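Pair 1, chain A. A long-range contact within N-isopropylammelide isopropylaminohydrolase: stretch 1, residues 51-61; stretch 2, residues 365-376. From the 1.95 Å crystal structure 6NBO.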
# COMPACT_ATOMS: atom_id res chain seq x y z
N GLU A 51 -9.11 7.90 -27.47
CA GLU A 51 -7.93 7.68 -28.29
C GLU A 51 -6.68 7.70 -27.41
O GLU A 51 -6.30 8.75 -26.89
CB GLU A 51 -7.83 8.72 -29.41
CG GLU A 51 -8.92 8.58 -30.49
CD GLU A 51 -8.86 7.26 -31.26
OE1 GLU A 51 -7.84 6.55 -31.17
OE2 GLU A 51 -9.85 6.93 -31.97
N GLY A 52 -6.05 6.53 -27.24
CA GLY A 52 -4.87 6.43 -26.39
C GLY A 52 -3.60 7.00 -27.00
O GLY A 52 -2.64 7.25 -26.26
N ALA A 53 -3.56 7.17 -28.32
CA ALA A 53 -2.45 7.83 -29.02
C ALA A 53 -1.10 7.19 -28.69
O ALA A 53 -0.08 7.88 -28.56
CB ALA A 53 -2.43 9.33 -28.71
N GLY A 54 -1.09 5.87 -28.55
CA GLY A 54 0.15 5.15 -28.36
C GLY A 54 0.72 5.21 -26.97
O GLY A 54 1.86 4.79 -26.76
N ALA A 55 -0.04 5.72 -26.00
CA ALA A 55 0.43 5.80 -24.63
C ALA A 55 0.59 4.41 -24.03
O ALA A 55 -0.07 3.44 -24.45
CB ALA A 55 -0.54 6.60 -23.77
N ILE A 56 1.45 4.31 -23.03
CA ILE A 56 1.50 3.10 -22.21
C ILE A 56 0.28 3.06 -21.30
O ILE A 56 -0.08 4.05 -20.65
CB ILE A 56 2.80 3.05 -21.39
CG1 ILE A 56 3.95 2.56 -22.27
CG2 ILE A 56 2.61 2.16 -20.13
CD1 ILE A 56 5.30 2.53 -21.58
N ALA A 57 -0.39 1.91 -21.27
CA ALA A 57 -1.48 1.65 -20.34
C ALA A 57 -0.95 0.84 -19.17
O ALA A 57 -0.35 -0.23 -19.37
CB ALA A 57 -2.64 0.92 -21.03
N LEU A 58 -1.15 1.34 -17.97
CA LEU A 58 -0.80 0.68 -16.73
C LEU A 58 -2.06 0.25 -16.00
O LEU A 58 -3.09 0.92 -16.09
CB LEU A 58 0.01 1.62 -15.81
CG LEU A 58 1.34 2.17 -16.31
CD1 LEU A 58 1.88 3.25 -15.35
CD2 LEU A 58 2.36 1.04 -16.50
N PRO A 59 -2.02 -0.88 -15.28
CA PRO A 59 -3.10 -1.16 -14.33
C PRO A 59 -3.11 -0.09 -13.25
O PRO A 59 -2.14 0.65 -13.08
CB PRO A 59 -2.73 -2.54 -13.76
CG PRO A 59 -1.23 -2.58 -13.85
CD PRO A 59 -0.87 -1.78 -15.11
N GLY A 60 -4.22 0.00 -12.52
CA GLY A 60 -4.31 0.99 -11.45
C GLY A 60 -3.14 0.82 -10.49
O GLY A 60 -2.77 -0.30 -10.17
N LEU A 61 -2.53 1.92 -10.04
CA LEU A 61 -1.40 1.80 -9.14
C LEU A 61 -1.91 1.47 -7.73
O LEU A 61 -3.09 1.66 -7.42
CB LEU A 61 -0.57 3.10 -9.15
CG LEU A 61 -0.14 3.55 -10.56
CD1 LEU A 61 0.71 4.84 -10.58
CD2 LEU A 61 0.61 2.42 -11.30
N ALA A 365 -11.72 -2.59 -14.21
CA ALA A 365 -11.26 -1.68 -15.26
C ALA A 365 -10.62 -0.43 -14.64
O ALA A 365 -11.17 0.67 -14.67
CB ALA A 365 -12.42 -1.33 -16.18
N ASP A 366 -9.44 -0.63 -14.06
CA ASP A 366 -8.56 0.45 -13.61
C ASP A 366 -7.44 0.59 -14.63
O ASP A 366 -6.65 -0.34 -14.81
CB ASP A 366 -7.98 0.18 -12.22
CG ASP A 366 -9.05 0.09 -11.12
OD1 ASP A 366 -10.25 0.32 -11.41
OD2 ASP A 366 -8.69 -0.23 -9.97
N VAL A 367 -7.37 1.73 -15.30
CA VAL A 367 -6.43 1.93 -16.39
C VAL A 367 -5.82 3.32 -16.26
O VAL A 367 -6.54 4.30 -16.08
CB VAL A 367 -7.08 1.76 -17.78
CG1 VAL A 367 -6.02 1.88 -18.87
CG2 VAL A 367 -7.80 0.41 -17.90
N VAL A 368 -4.50 3.39 -16.37
CA VAL A 368 -3.74 4.63 -16.23
C VAL A 368 -2.89 4.78 -17.48
O VAL A 368 -2.08 3.89 -17.78
CB VAL A 368 -2.87 4.60 -14.96
CG1 VAL A 368 -2.05 5.90 -14.80
CG2 VAL A 368 -3.74 4.36 -13.74
N LEU A 369 -3.10 5.87 -18.23
CA LEU A 369 -2.33 6.11 -19.44
C LEU A 369 -1.22 7.11 -19.15
O LEU A 369 -1.47 8.14 -18.52
CB LEU A 369 -3.21 6.65 -20.57
CG LEU A 369 -4.40 5.78 -20.99
CD1 LEU A 369 -5.01 6.35 -22.28
CD2 LEU A 369 -3.97 4.33 -21.17
N VAL A 370 -0.00 6.81 -19.63
CA VAL A 370 1.14 7.73 -19.51
C VAL A 370 1.90 7.78 -20.82
O VAL A 370 2.04 6.76 -21.51
CB VAL A 370 2.09 7.33 -18.35
CG1 VAL A 370 1.42 7.55 -17.03
CG2 VAL A 370 2.59 5.90 -18.50
N ASP A 371 2.40 8.97 -21.16
CA ASP A 371 3.24 9.15 -22.35
C ASP A 371 4.67 8.79 -21.97
O ASP A 371 5.40 9.62 -21.43
CB ASP A 371 3.15 10.58 -22.88
CG ASP A 371 4.09 10.85 -24.07
OD1 ASP A 371 4.62 9.87 -24.65
OD2 ASP A 371 4.31 12.03 -24.42
N ALA A 372 5.05 7.55 -22.24
CA ALA A 372 6.41 7.07 -22.01
C ALA A 372 6.70 6.00 -23.05
O ALA A 372 5.81 5.26 -23.46
CB ALA A 372 6.59 6.51 -20.60
N MET A 373 7.96 5.92 -23.46
CA MET A 373 8.34 4.92 -24.45
C MET A 373 8.43 3.54 -23.83
O MET A 373 8.08 2.55 -24.48
CB MET A 373 9.67 5.31 -25.11
N THR A 374 8.89 3.44 -22.58
CA THR A 374 9.08 2.15 -21.92
C THR A 374 8.55 2.24 -20.50
O THR A 374 8.37 3.33 -19.96
CB THR A 374 10.56 1.73 -21.89
OG1 THR A 374 11.31 2.68 -21.11
CG2 THR A 374 11.16 1.65 -23.30
N LEU A 375 8.31 1.07 -19.89
CA LEU A 375 7.96 1.05 -18.47
C LEU A 375 9.07 1.64 -17.62
O LEU A 375 8.79 2.32 -16.62
CB LEU A 375 7.66 -0.38 -18.01
CG LEU A 375 6.49 -1.14 -18.65
CD1 LEU A 375 6.46 -2.58 -18.19
CD2 LEU A 375 5.17 -0.47 -18.31
N ALA A 376 10.34 1.36 -17.95
CA ALA A 376 11.44 1.91 -17.18
C ALA A 376 11.44 3.44 -17.24
O ALA A 376 11.63 4.10 -16.22
CB ALA A 376 12.77 1.35 -17.69
O HOH W 1 3.63 7.31 -25.39
O HOH W 2 -6.06 -2.58 -13.43

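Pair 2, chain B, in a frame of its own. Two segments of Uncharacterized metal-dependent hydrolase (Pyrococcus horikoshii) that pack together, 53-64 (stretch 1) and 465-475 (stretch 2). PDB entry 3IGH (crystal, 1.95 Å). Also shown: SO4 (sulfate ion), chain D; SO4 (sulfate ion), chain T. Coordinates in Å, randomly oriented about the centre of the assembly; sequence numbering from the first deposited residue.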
# COMPACT_ATOMS: atom_id res chain seq x y z
N ASP B 53 -32.13 -9.87 -9.92
CA ASP B 53 -33.48 -9.67 -9.42
C ASP B 53 -33.46 -9.93 -7.92
O ASP B 53 -33.17 -11.04 -7.47
CB ASP B 53 -34.44 -10.63 -10.12
CG ASP B 53 -35.91 -10.29 -9.89
OD1 ASP B 53 -36.22 -9.27 -9.24
OD2 ASP B 53 -36.77 -11.04 -10.39
N LEU B 54 -33.78 -8.90 -7.14
CA LEU B 54 -33.81 -9.03 -5.68
C LEU B 54 -35.05 -9.77 -5.18
O LEU B 54 -35.06 -10.28 -4.06
CB LEU B 54 -33.70 -7.67 -4.98
CG LEU B 54 -32.31 -6.99 -4.98
CD1 LEU B 54 -32.43 -5.59 -4.45
CD2 LEU B 54 -31.31 -7.79 -4.16
N LYS B 55 -36.08 -9.83 -6.03
CA LYS B 55 -37.36 -10.50 -5.74
C LYS B 55 -37.99 -10.00 -4.43
O LYS B 55 -38.39 -10.80 -3.58
CB LYS B 55 -37.22 -12.03 -5.75
CG LYS B 55 -36.98 -12.64 -7.13
CD LYS B 55 -37.08 -14.15 -7.06
CE LYS B 55 -36.74 -14.82 -8.39
NZ LYS B 55 -35.27 -14.86 -8.63
N GLY B 56 -38.04 -8.68 -4.28
CA GLY B 56 -38.62 -8.05 -3.10
C GLY B 56 -37.75 -8.00 -1.85
O GLY B 56 -38.17 -7.42 -0.84
N LYS B 57 -36.56 -8.59 -1.89
CA LYS B 57 -35.66 -8.61 -0.73
C LYS B 57 -35.10 -7.23 -0.38
O LYS B 57 -35.17 -6.29 -1.18
CB LYS B 57 -34.52 -9.62 -0.92
CG LYS B 57 -34.96 -11.08 -0.83
CD LYS B 57 -33.79 -12.02 -1.08
CE LYS B 57 -34.24 -13.31 -1.75
NZ LYS B 57 -34.53 -13.14 -3.20
N TYR B 58 -34.54 -7.12 0.82
CA TYR B 58 -34.08 -5.84 1.35
C TYR B 58 -32.56 -5.76 1.34
O TYR B 58 -31.87 -6.77 1.53
CB TYR B 58 -34.64 -5.59 2.76
CG TYR B 58 -36.15 -5.44 2.80
CD1 TYR B 58 -36.74 -4.19 2.92
CD2 TYR B 58 -36.98 -6.56 2.69
CE1 TYR B 58 -38.14 -4.05 2.95
CE2 TYR B 58 -38.37 -6.43 2.71
CZ TYR B 58 -38.94 -5.17 2.84
OH TYR B 58 -40.31 -5.05 2.86
N VAL B 59 -32.03 -4.57 1.11
CA VAL B 59 -30.58 -4.36 1.01
C VAL B 59 -30.19 -3.19 1.92
O VAL B 59 -30.85 -2.15 1.91
CB VAL B 59 -30.13 -4.10 -0.47
CG1 VAL B 59 -28.62 -3.78 -0.56
CG2 VAL B 59 -30.43 -5.29 -1.35
N MET B 60 -29.15 -3.38 2.72
CA MET B 60 -28.63 -2.30 3.57
C MET B 60 -27.10 -2.25 3.44
O MET B 60 -26.49 -3.25 3.03
CB MET B 60 -29.07 -2.46 5.04
CG MET B 60 -28.54 -3.67 5.80
SD MET B 60 -28.92 -3.73 7.59
CE MET B 60 -27.56 -2.76 8.26
N PRO B 61 -26.47 -1.10 3.76
CA PRO B 61 -25.01 -1.12 3.85
C PRO B 61 -24.54 -2.17 4.84
O PRO B 61 -25.20 -2.41 5.86
CB PRO B 61 -24.66 0.28 4.35
CG PRO B 61 -25.80 1.13 3.92
CD PRO B 61 -27.01 0.25 4.03
N ALA B 62 -23.43 -2.82 4.54
CA ALA B 62 -22.92 -3.87 5.42
C ALA B 62 -22.44 -3.27 6.74
O ALA B 62 -22.18 -2.06 6.84
CB ALA B 62 -21.82 -4.66 4.72
N PHE B 63 -22.37 -4.10 7.79
CA PHE B 63 -21.85 -3.64 9.06
C PHE B 63 -20.35 -3.33 8.96
O PHE B 63 -19.62 -3.95 8.17
CB PHE B 63 -22.14 -4.65 10.17
CG PHE B 63 -23.60 -4.75 10.55
CD1 PHE B 63 -24.18 -3.81 11.40
CD2 PHE B 63 -24.40 -5.77 10.04
CE1 PHE B 63 -25.53 -3.90 11.76
CE2 PHE B 63 -25.75 -5.87 10.39
CZ PHE B 63 -26.32 -4.93 11.24
N PHE B 64 -19.93 -2.35 9.75
CA PHE B 64 -18.52 -1.96 9.83
C PHE B 64 -18.19 -1.97 11.33
O PHE B 64 -18.67 -1.13 12.08
CB PHE B 64 -18.37 -0.56 9.22
CG PHE B 64 -16.94 -0.11 8.98
CD1 PHE B 64 -16.62 0.56 7.80
CD2 PHE B 64 -15.92 -0.33 9.92
CE1 PHE B 64 -15.31 0.99 7.54
CE2 PHE B 64 -14.61 0.10 9.67
CZ PHE B 64 -14.31 0.76 8.46
N ALA B 465 -19.58 -0.74 -2.81
CA ALA B 465 -20.80 -1.54 -2.76
C ALA B 465 -20.65 -2.69 -1.77
O ALA B 465 -20.60 -3.87 -2.15
CB ALA B 465 -21.17 -2.06 -4.15
N GLU B 466 -20.57 -2.34 -0.49
CA GLU B 466 -20.55 -3.33 0.58
C GLU B 466 -21.94 -3.35 1.16
O GLU B 466 -22.36 -2.42 1.84
CB GLU B 466 -19.54 -2.96 1.69
CG GLU B 466 -18.13 -2.65 1.19
CD GLU B 466 -17.38 -3.87 0.69
OE1 GLU B 466 -17.94 -4.99 0.69
OE2 GLU B 466 -16.22 -3.71 0.30
N TYR B 467 -22.66 -4.42 0.86
CA TYR B 467 -24.05 -4.50 1.24
C TYR B 467 -24.38 -5.90 1.71
O TYR B 467 -23.64 -6.86 1.44
CB TYR B 467 -24.96 -4.08 0.06
CG TYR B 467 -24.81 -4.95 -1.17
CD1 TYR B 467 -25.53 -6.14 -1.30
CD2 TYR B 467 -23.94 -4.59 -2.20
CE1 TYR B 467 -25.39 -6.96 -2.41
CE2 TYR B 467 -23.79 -5.40 -3.33
CZ TYR B 467 -24.52 -6.58 -3.43
OH TYR B 467 -24.39 -7.39 -4.53
N ILE B 468 -25.50 -6.02 2.42
CA ILE B 468 -26.03 -7.32 2.80
C ILE B 468 -27.47 -7.41 2.34
O ILE B 468 -28.18 -6.40 2.27
CB ILE B 468 -25.87 -7.62 4.33
CG1 ILE B 468 -26.48 -6.52 5.20
CG2 ILE B 468 -24.39 -7.78 4.69
CD1 ILE B 468 -26.24 -6.72 6.71
N ILE B 469 -27.89 -8.62 1.98
CA ILE B 469 -29.24 -8.86 1.47
C ILE B 469 -30.05 -9.53 2.57
O ILE B 469 -29.64 -10.54 3.14
CB ILE B 469 -29.22 -9.70 0.16
CG1 ILE B 469 -28.41 -8.97 -0.93
CG2 ILE B 469 -30.65 -9.97 -0.34
CD1 ILE B 469 -28.36 -9.67 -2.29
N LEU B 470 -31.20 -8.94 2.89
CA LEU B 470 -32.06 -9.46 3.95
C LEU B 470 -33.44 -9.86 3.43
O LEU B 470 -33.91 -9.32 2.42
CB LEU B 470 -32.17 -8.43 5.09
CG LEU B 470 -30.86 -7.87 5.68
CD1 LEU B 470 -31.15 -6.75 6.65
CD2 LEU B 470 -30.02 -8.96 6.35
N ASP B 471 -34.08 -10.80 4.12
CA ASP B 471 -35.44 -11.23 3.76
C ASP B 471 -36.49 -10.20 4.18
O ASP B 471 -37.55 -10.09 3.57
CB ASP B 471 -35.78 -12.58 4.39
CG ASP B 471 -35.13 -13.75 3.67
OD1 ASP B 471 -34.76 -13.60 2.48
OD2 ASP B 471 -35.01 -14.83 4.29
N ARG B 472 -36.17 -9.45 5.23
CA ARG B 472 -37.10 -8.50 5.82
C ARG B 472 -36.47 -7.12 6.05
O ARG B 472 -35.24 -6.99 6.05
CB ARG B 472 -37.62 -9.03 7.15
CG ARG B 472 -38.49 -10.28 7.06
CD ARG B 472 -38.56 -10.99 8.40
NE ARG B 472 -37.26 -11.45 8.85
CZ ARG B 472 -37.04 -12.08 10.00
NH1 ARG B 472 -38.04 -12.30 10.84
NH2 ARG B 472 -35.81 -12.47 10.32
N ASP B 473 -37.33 -6.13 6.23
CA ASP B 473 -36.97 -4.75 6.56
C ASP B 473 -36.26 -4.74 7.91
O ASP B 473 -36.90 -5.00 8.93
CB ASP B 473 -38.27 -3.92 6.60
CG ASP B 473 -38.06 -2.44 6.93
OD1 ASP B 473 -39.08 -1.71 6.93
OD2 ASP B 473 -36.92 -1.99 7.17
N PRO B 474 -34.95 -4.39 7.92
CA PRO B 474 -34.13 -4.47 9.14
C PRO B 474 -34.61 -3.55 10.26
O PRO B 474 -34.34 -3.82 11.43
CB PRO B 474 -32.74 -4.03 8.67
CG PRO B 474 -32.99 -3.23 7.43
CD PRO B 474 -34.16 -3.90 6.78
N LEU B 475 -35.34 -2.50 9.90
CA LEU B 475 -35.89 -1.54 10.86
C LEU B 475 -37.09 -2.08 11.65
O LEU B 475 -37.54 -1.47 12.62
CB LEU B 475 -36.28 -0.25 10.14
CG LEU B 475 -35.18 0.49 9.38
CD1 LEU B 475 -35.77 1.73 8.72
CD2 LEU B 475 -34.04 0.87 10.31
S SO4 D . -33.43 -11.65 7.67
O1 SO4 D . -33.04 -12.03 6.32
O2 SO4 D . -33.72 -12.86 8.45
O3 SO4 D . -32.33 -10.95 8.31
O4 SO4 D . -34.60 -10.77 7.62
S SO4 T . -38.78 -14.99 13.14
O1 SO4 T . -38.81 -15.09 11.68
O2 SO4 T . -37.55 -15.61 13.64
O3 SO4 T . -38.83 -13.59 13.54
O4 SO4 T . -39.93 -15.69 13.70

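The sharpest difference lies at one matched position of the first strand, A:Ile56 in pair 1 and B:Tyr58 in pair 2. Both residues reach past the paired strand toward the segment that follows it. A:Ile56 does so with an aliphatic chain. Its CD1 sits 3.4 Å from A:Ala372 O and 3.4 Å from A:Thr374 C, and its CG2 lies 4.1 Å from A:Leu375 CD2. B:Tyr58 does so with a ring. One ring face is covered by the backbone at B:Arg472 and B:Asp473, with B:Tyr58 CD2 3.4 Å from B:Arg472 C. B:Asp473 CB lies over the face in a CH-pi contact, 4.1 Å from the ring centroid of B:Tyr58.

The shared frame is a two-stranded antiparallel ladder. The strands run at 147° in pair 1 and 153° in pair 2. Fourteen central residues superpose with an RMSD of 0.7 Å. In each pair a type I' turn leads into the first strand, A:Gly52 to A:Ala55 and B:Leu54 to B:Lys57. The third turn residue, A:Gly54 or B:Gly56, is glycine with positive phi.

The backbone bonds match. A:Ile56 and A:Val370 exchange two, A:Ile56 N to A:Val370 O and A:Val370 N to A:Ile56 O, each 2.9 Å. B:Tyr58 N bonds to B:Leu470 O at 2.8 Å, and B:Leu470 N to B:Tyr58 O at 2.6 Å. The next such pair is A:Leu58 with A:Val368, matched by B:Met60 with B:Ile468. At the far end the pairs differ. B:Ala62 N makes a good bond to B:Glu466 O at 2.9 Å, whereas A:Gly60 N to A:Asp366 O is weak at 3.4 Å. The O of water 2 lies 2.7 Å from A:Asp366 O, within hydrogen-bonding distance.

On the face carrying A:Ile56, A:Leu58, A:Val368 and A:Val370, the packing is aliphatic. A:Leu58 CD2 meets A:Leu375 CD2 at 3.7 Å, which ties the start of a helix to the strand. Pair 2 places B:Met60 at the A:Leu58 position. Its SD lies 3.9 Å from B:Leu470 CD1 and 4.0 Å from B:Pro474 CB, and its CG is 3.6 Å from B:Ile468 CG1.

The other face is filled differently. A:Ala57 is small, and A:Leu369 CD2 comes within 3.7 Å of A:Ala57 CB. B:Val59 is larger at the same position; its CG1 is 3.7 Å from B:Tyr467 CB and its CG2 is 4.2 Å from B:Ile469 CG1. At the turn, A:Gly52 has no side chain, and its CA lies 4.1 Å from A:Leu369 CD1. B:Leu54 offers a side chain instead, with CD2 4.0 Å from B:Ile469 CD1.

A:Gly60 also lacks a side chain. An ideal CB there would clash with A:Asp366 CB at 2.9 Å. The matched B:Ala62 keeps its CB, 4.2 Å from B:Glu466 CB.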